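PDB 5NB8: CCN family member 3, which binds integrins and membrane receptors such as NOTCH1 to regulate cell proliferation, adhesion, migration, differentiation and survival, and contains the von Willebrand factor C domain described here. Local coordinates for residues Lys18-Pro21 with Tyr25-Thr28; Pro38-Asp43 with Gly61-Lys66. All blocks are in the same frame, centred on the assembly; numbering follows the deposited sequence.

Contact 1 (Lys18-Pro21 with Tyr25-Thr28); sequences KFEP and YHCT
Phe19 lays one face of its ring over Cys27, whose CB stands 3.6 Å from the ring centroid and 22° off the ring normal, a CH-pi contact displaced toward the rim at CZ and CE1. The ring reaches this place because its CG sits between the backbone N and the carbonyl carbon (chi1 64°), which stands the phenyl group up from the sheet beside strand 25-30, one face turned to Cys27 CB. Cys27 SG meets the same ring obliquely in a sulfur-aromatic contact and lies 3.6 Å from Pro21 CD, while its disulfide to Cys36 ties the strand to the next one in the sheet. Tyr13 stacks on Phe19 and Phe8 also meets it, joining the hairpin to the first two strands. Losing the ring to an alanine here would probably strip Cys27 CB of its aromatic cover and open a gap beside Tyr13. Around this centre the backbones pair as antiparallel strands: Phe19 N donates to Cys27 O at 2.9 Å, and Cys27 N returns a bond to Phe19 O at 2.8 Å. On the face that carries Lys18 and Thr28, Lys18 CD comes to the edge of the His26 imidazole, 3.3 Å from NE2. The lysine chain then bends at its last torsion (chi4 -68°), bringing NZ to within 2.9 Å of Thr28 OG1 in a hydrogen bond. Glu20 turns its carboxylate to Arg39 in a salt bridge. The hairpin of this VWC domain thus has two unlike sides, the aromatic-sulfur cluster of Phe19 and Cys27 and the polar group of Lys18, His26 and Thr28, with the backbone bonds between them.

Contact 2 (Pro38-Asp43 with Gly61-Lys66); sequences PRCQLD and GECCEK. With IMD (imidazole), chain F.
Cys40 and Cys64 join two irregular loops through a disulfide, SG to SG at 2.0 Å, and account for most of the surface that the segments bury against each other. Both cysteines place SG beside the backbone N and anti to the carbonyl carbon, matching first torsions that bring the two sulfurs together from both loops, and the bridge itself turns through a chi3 of -85°, close to the 90° of a relaxed disulfide. The two CB atoms, Cys40 CB and Cys64 CB, are 3.8 Å apart across it. Cys63, the residue before Cys64, adds a looser touch: its SG lies 4.3 Å from Cys40 SG and is itself bonded to Cys23, so adjacent cysteines send their bridges to different parts of the chain. Gln24 packs against Cys40 and donates its side-chain NE2 to Cys63 O and Glu65 OE2, adding polar links to the 61-66 loop. Beyond the disulfide, an imidazole molecule, probably carried over from the crystallisation solution, lies between Asp43 and Lys66. Its N3 makes a weak hydrogen bond to Asp43 OD1 at 3.1 Å, while Lys66 NZ is merely near its N1, at 3.5 Å. Asp43 OD1 also has protein partners, a salt bridge to Lys56 and a hydrogen bond from Trp67. With backbones lacking regular structure and little apolar packing between them, the loops are held together chiefly by covalent sulfur chemistry, as suits a small, cysteine-rich domain of a secreted protein.

In the fold
Contact 1 closes before contact 2 opens along the chain, and their centres lie about 15 Å apart within one VWC domain. Contact 1 belongs to the three-stranded antiparallel sheet, pairing strands 18-19 and 25-30. Contact 2 begins where the third strand, 33-38, runs out and links the loop that follows to the one leading into strand 66-69, which pairs with 54-57. The two contacts touch directly, through the Glu20-Arg39 salt bridge and the packing of Tyr25 against Pro38. Through the Cys40-Cys64 disulfide, contact 2 ties the end of the three-stranded sheet to the carboxy-terminal hairpin 54-57/66-69 of this elongated, helix-free domain, with disulfides at both places.

Contact 1 (Lys18-Pro21 with Tyr25-Thr28)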
loop_
_atom_site.group_PDB
_atom_site.type_symbol
_atom_site.label_atom_id
_atom_site.label_comp_id
_atom_site.label_asym_id
_atom_site.label_seq_id
_atom_site.Cartn_x
_atom_site.Cartn_y
_atom_site.Cartn_z
ATOM N N LYS A 18 2.444 -2.367 14.690
ATOM C CA LYS A 18 2.585 -2.149 13.257
ATOM C C LYS A 18 2.622 -3.473 12.501
ATOM O O LYS A 18 3.159 -4.469 12.985
ATOM C CB LYS A 18 3.863 -1.363 12.959
ATOM C CG LYS A 18 3.857 0.064 13.491
ATOM C CD LYS A 18 5.181 0.771 13.215
ATOM C CE LYS A 18 5.191 2.181 13.803
ATOM N NZ LYS A 18 4.255 3.117 13.112
ATOM N N PHE A 19 2.074 -3.480 11.289
ATOM C CA PHE A 19 2.072 -4.713 10.505
ATOM C C PHE A 19 1.995 -4.369 9.028
ATOM O O PHE A 19 1.747 -3.225 8.640
ATOM C CB PHE A 19 0.907 -5.624 10.892
ATOM C CG PHE A 19 -0.439 -5.026 10.600
ATOM C CD1 PHE A 19 -0.987 -4.080 11.456
ATOM C CD2 PHE A 19 -1.159 -5.406 9.475
ATOM C CE1 PHE A 19 -2.222 -3.519 11.197
ATOM C CE2 PHE A 19 -2.399 -4.848 9.212
ATOM C CZ PHE A 19 -2.931 -3.901 10.087
ATOM N N GLU A 20 2.196 -5.390 8.205
ATOM C CA GLU A 20 2.137 -5.254 6.749
ATOM C C GLU A 20 1.153 -6.276 6.204
ATOM O O GLU A 20 1.447 -7.489 6.227
ATOM C CB GLU A 20 3.516 -5.450 6.132
ATOM C CG GLU A 20 4.595 -4.679 6.850
ATOM C CD GLU A 20 5.973 -5.072 6.388
ATOM O OE1 GLU A 20 6.079 -5.645 5.281
ATOM O OE2 GLU A 20 6.945 -4.815 7.133
ATOM N N PRO A 21 -0.020 -5.861 5.728
ATOM C CA PRO A 21 -0.939 -6.853 5.157
ATOM C C PRO A 21 -0.433 -7.389 3.827
ATOM O O PRO A 21 -0.764 -8.523 3.461
ATOM C CB PRO A 21 -2.250 -6.078 5.010
ATOM C CG PRO A 21 -1.809 -4.634 4.808
ATOM C CD PRO A 21 -0.521 -4.481 5.604
ATOM N N TYR A 25 1.957 -1.994 1.689
ATOM C CA TYR A 25 1.406 -1.100 2.710
ATOM C C TYR A 25 2.008 -1.365 4.085
ATOM O O TYR A 25 2.377 -2.491 4.417
ATOM C CB TYR A 25 -0.119 -1.218 2.773
ATOM C CG TYR A 25 -0.770 -0.370 1.715
ATOM C CD1 TYR A 25 -1.017 -0.874 0.448
ATOM C CD2 TYR A 25 -1.102 0.950 1.971
ATOM C CE1 TYR A 25 -1.601 -0.090 -0.536
ATOM C CE2 TYR A 25 -1.675 1.745 0.993
ATOM C CZ TYR A 25 -1.919 1.213 -0.263
ATOM O OH TYR A 25 -2.494 1.993 -1.235
ATOM N N HIS A 26 2.103 -0.297 4.878
ATOM C CA HIS A 26 2.555 -0.351 6.262
ATOM C C HIS A 26 1.446 0.232 7.128
ATOM O O HIS A 26 1.034 1.375 6.910
ATOM C CB HIS A 26 3.855 0.437 6.437
ATOM C CG HIS A 26 4.387 0.450 7.835
ATOM N ND1 HIS A 26 5.042 -0.628 8.391
ATOM C CD2 HIS A 26 4.383 1.417 8.783
ATOM C CE1 HIS A 26 5.406 -0.330 9.626
ATOM N NE2 HIS A 26 5.019 0.906 9.888
ATOM N N CYS A 27 0.970 -0.545 8.104
ATOM C CA CYS A 27 -0.209 -0.194 8.885
ATOM C C CYS A 27 0.132 -0.096 10.364
ATOM O O CYS A 27 0.993 -0.817 10.870
ATOM C CB CYS A 27 -1.342 -1.219 8.698
ATOM S SG CYS A 27 -1.898 -1.401 6.963
ATOM N N THR A 28 -0.579 0.796 11.052
ATOM C CA THR A 28 -0.427 0.976 12.492
ATOM C C THR A 28 -1.801 0.979 13.143
ATOM O O THR A 28 -2.728 1.625 12.652
ATOM C CB THR A 28 0.304 2.287 12.812
ATOM O OG1 THR A 28 1.600 2.257 12.203
ATOM C CG2 THR A 28 0.456 2.494 14.352
#

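Contact 2 (Pro38-Asp43 with Gly61-Lys66)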
loop_
_atom_site.group_PDB
_atom_site.type_symbol
_atom_site.label_atom_id
_atom_site.label_comp_id
_atom_site.label_asym_id
_atom_site.label_seq_id
_atom_site.Cartn_x
_atom_site.Cartn_y
_atom_site.Cartn_z
ATOM N N PRO A 38 1.158 3.880 1.974
ATOM C CA PRO A 38 1.741 3.130 0.864
ATOM C C PRO A 38 3.251 3.131 0.943
ATOM O O PRO A 38 3.880 4.095 1.387
ATOM C CB PRO A 38 1.252 3.887 -0.377
ATOM C CG PRO A 38 1.033 5.293 0.105
ATOM C CD PRO A 38 0.647 5.203 1.557
ATOM N N ARG A 39 3.833 2.013 0.527
ATOM C CA ARG A 39 5.276 1.889 0.412
ATOM C C ARG A 39 5.762 2.050 -1.021
ATOM O O ARG A 39 6.964 2.216 -1.235
ATOM C CB ARG A 39 5.726 0.540 0.984
ATOM C CG ARG A 39 5.433 0.441 2.490
ATOM C CD ARG A 39 5.631 -0.952 3.038
ATOM N NE ARG A 39 6.984 -1.433 2.813
ATOM C CZ ARG A 39 7.373 -2.685 3.031
ATOM N NH1 ARG A 39 8.627 -3.041 2.800
ATOM N NH2 ARG A 39 6.505 -3.580 3.483
ATOM N N CYS A 40 4.859 2.039 -1.992
ATOM C CA CYS A 40 5.206 2.279 -3.388
ATOM C C CYS A 40 5.037 3.760 -3.715
ATOM O O CYS A 40 4.474 4.535 -2.936
ATOM C CB CYS A 40 4.338 1.416 -4.310
ATOM S SG CYS A 40 4.500 -0.382 -4.054
ATOM N N GLN A 41 5.544 4.156 -4.882
ATOM C CA GLN A 41 5.355 5.512 -5.396
ATOM C C GLN A 41 4.072 5.550 -6.206
ATOM O O GLN A 41 4.030 5.038 -7.331
ATOM C CB GLN A 41 6.513 5.945 -6.284
ATOM C CG GLN A 41 7.695 6.514 -5.597
ATOM C CD GLN A 41 8.709 7.060 -6.595
ATOM O OE1 GLN A 41 8.501 8.099 -7.235
ATOM N NE2 GLN A 41 9.823 6.356 -6.720
ATOM N N LEU A 42 3.031 6.170 -5.658
ATOM C CA LEU A 42 1.782 6.306 -6.401
ATOM C C LEU A 42 1.887 7.512 -7.333
ATOM O O LEU A 42 1.161 8.496 -7.215
ATOM C CB LEU A 42 0.594 6.401 -5.447
ATOM C CG LEU A 42 0.561 5.174 -4.514
ATOM C CD1 LEU A 42 -0.701 5.080 -3.688
ATOM C CD2 LEU A 42 0.743 3.908 -5.323
ATOM N N ASP A 43 2.839 7.423 -8.270
ATOM C CA ASP A 43 3.108 8.555 -9.139
ATOM C C ASP A 43 2.210 8.513 -10.369
ATOM O O ASP A 43 1.338 7.655 -10.519
ATOM C CB ASP A 43 4.579 8.608 -9.535
ATOM C CG ASP A 43 5.028 7.385 -10.323
ATOM O OD1 ASP A 43 4.276 6.401 -10.421
ATOM O OD2 ASP A 43 6.143 7.428 -10.853
ATOM N N GLY A 61 9.288 -10.429 -9.659
ATOM C CA GLY A 61 10.198 -10.243 -8.541
ATOM C C GLY A 61 10.228 -8.849 -7.947
ATOM O O GLY A 61 11.204 -8.489 -7.285
ATOM N N GLU A 62 9.188 -8.049 -8.164
ATOM C CA GLU A 62 9.120 -6.693 -7.640
ATOM C C GLU A 62 7.820 -6.515 -6.890
ATOM O O GLU A 62 6.761 -6.951 -7.354
ATOM C CB GLU A 62 9.197 -5.648 -8.753
ATOM C CG GLU A 62 10.540 -5.553 -9.444
ATOM C CD GLU A 62 11.380 -4.440 -8.870
ATOM O OE1 GLU A 62 10.958 -3.837 -7.857
ATOM O OE2 GLU A 62 12.457 -4.161 -9.431
ATOM N N CYS A 63 7.895 -5.844 -5.738
ATOM C CA CYS A 63 6.674 -5.552 -5.002
ATOM C C CYS A 63 5.784 -4.593 -5.782
ATOM O O CYS A 63 4.590 -4.847 -5.958
ATOM C CB CYS A 63 7.004 -4.974 -3.624
ATOM S SG CYS A 63 5.524 -4.405 -2.771
ATOM N N CYS A 64 6.343 -3.487 -6.255
ATOM C CA CYS A 64 5.546 -2.393 -6.793
ATOM C C CYS A 64 5.396 -2.502 -8.303
ATOM O O CYS A 64 6.290 -2.984 -8.999
ATOM C CB CYS A 64 6.191 -1.055 -6.442
ATOM S SG CYS A 64 6.384 -0.827 -4.667
ATOM N N GLU A 65 4.256 -2.030 -8.797
ATOM C CA GLU A 65 4.007 -1.979 -10.228
ATOM C C GLU A 65 4.863 -0.903 -10.874
ATOM O O GLU A 65 5.201 0.109 -10.253
ATOM C CB GLU A 65 2.532 -1.713 -10.510
ATOM C CG GLU A 65 1.639 -2.902 -10.210
ATOM C CD GLU A 65 0.912 -2.766 -8.895
ATOM O OE1 GLU A 65 -0.260 -3.185 -8.828
ATOM O OE2 GLU A 65 1.506 -2.231 -7.934
ATOM N N LYS A 66 5.205 -1.132 -12.142
ATOM C CA LYS A 66 6.094 -0.270 -12.905
ATOM C C LYS A 66 5.410 0.193 -14.179
ATOM O O LYS A 66 4.514 -0.472 -14.704
ATOM C CB LYS A 66 7.404 -0.982 -13.268
ATOM C CG LYS A 66 8.157 -1.587 -12.086
ATOM C CD LYS A 66 8.538 -0.531 -11.069
ATOM C CE LYS A 66 9.140 -1.159 -9.820
ATOM N NZ LYS A 66 9.621 -0.113 -8.881
HETATM N N1 IMD F . 7.886 2.862 -9.485
HETATM C C2 IMD F . 6.680 3.157 -10.012
HETATM N N3 IMD F . 6.693 4.433 -10.448
HETATM C C4 IMD F . 7.911 4.951 -10.196
HETATM C C5 IMD F . 8.664 3.957 -9.588
#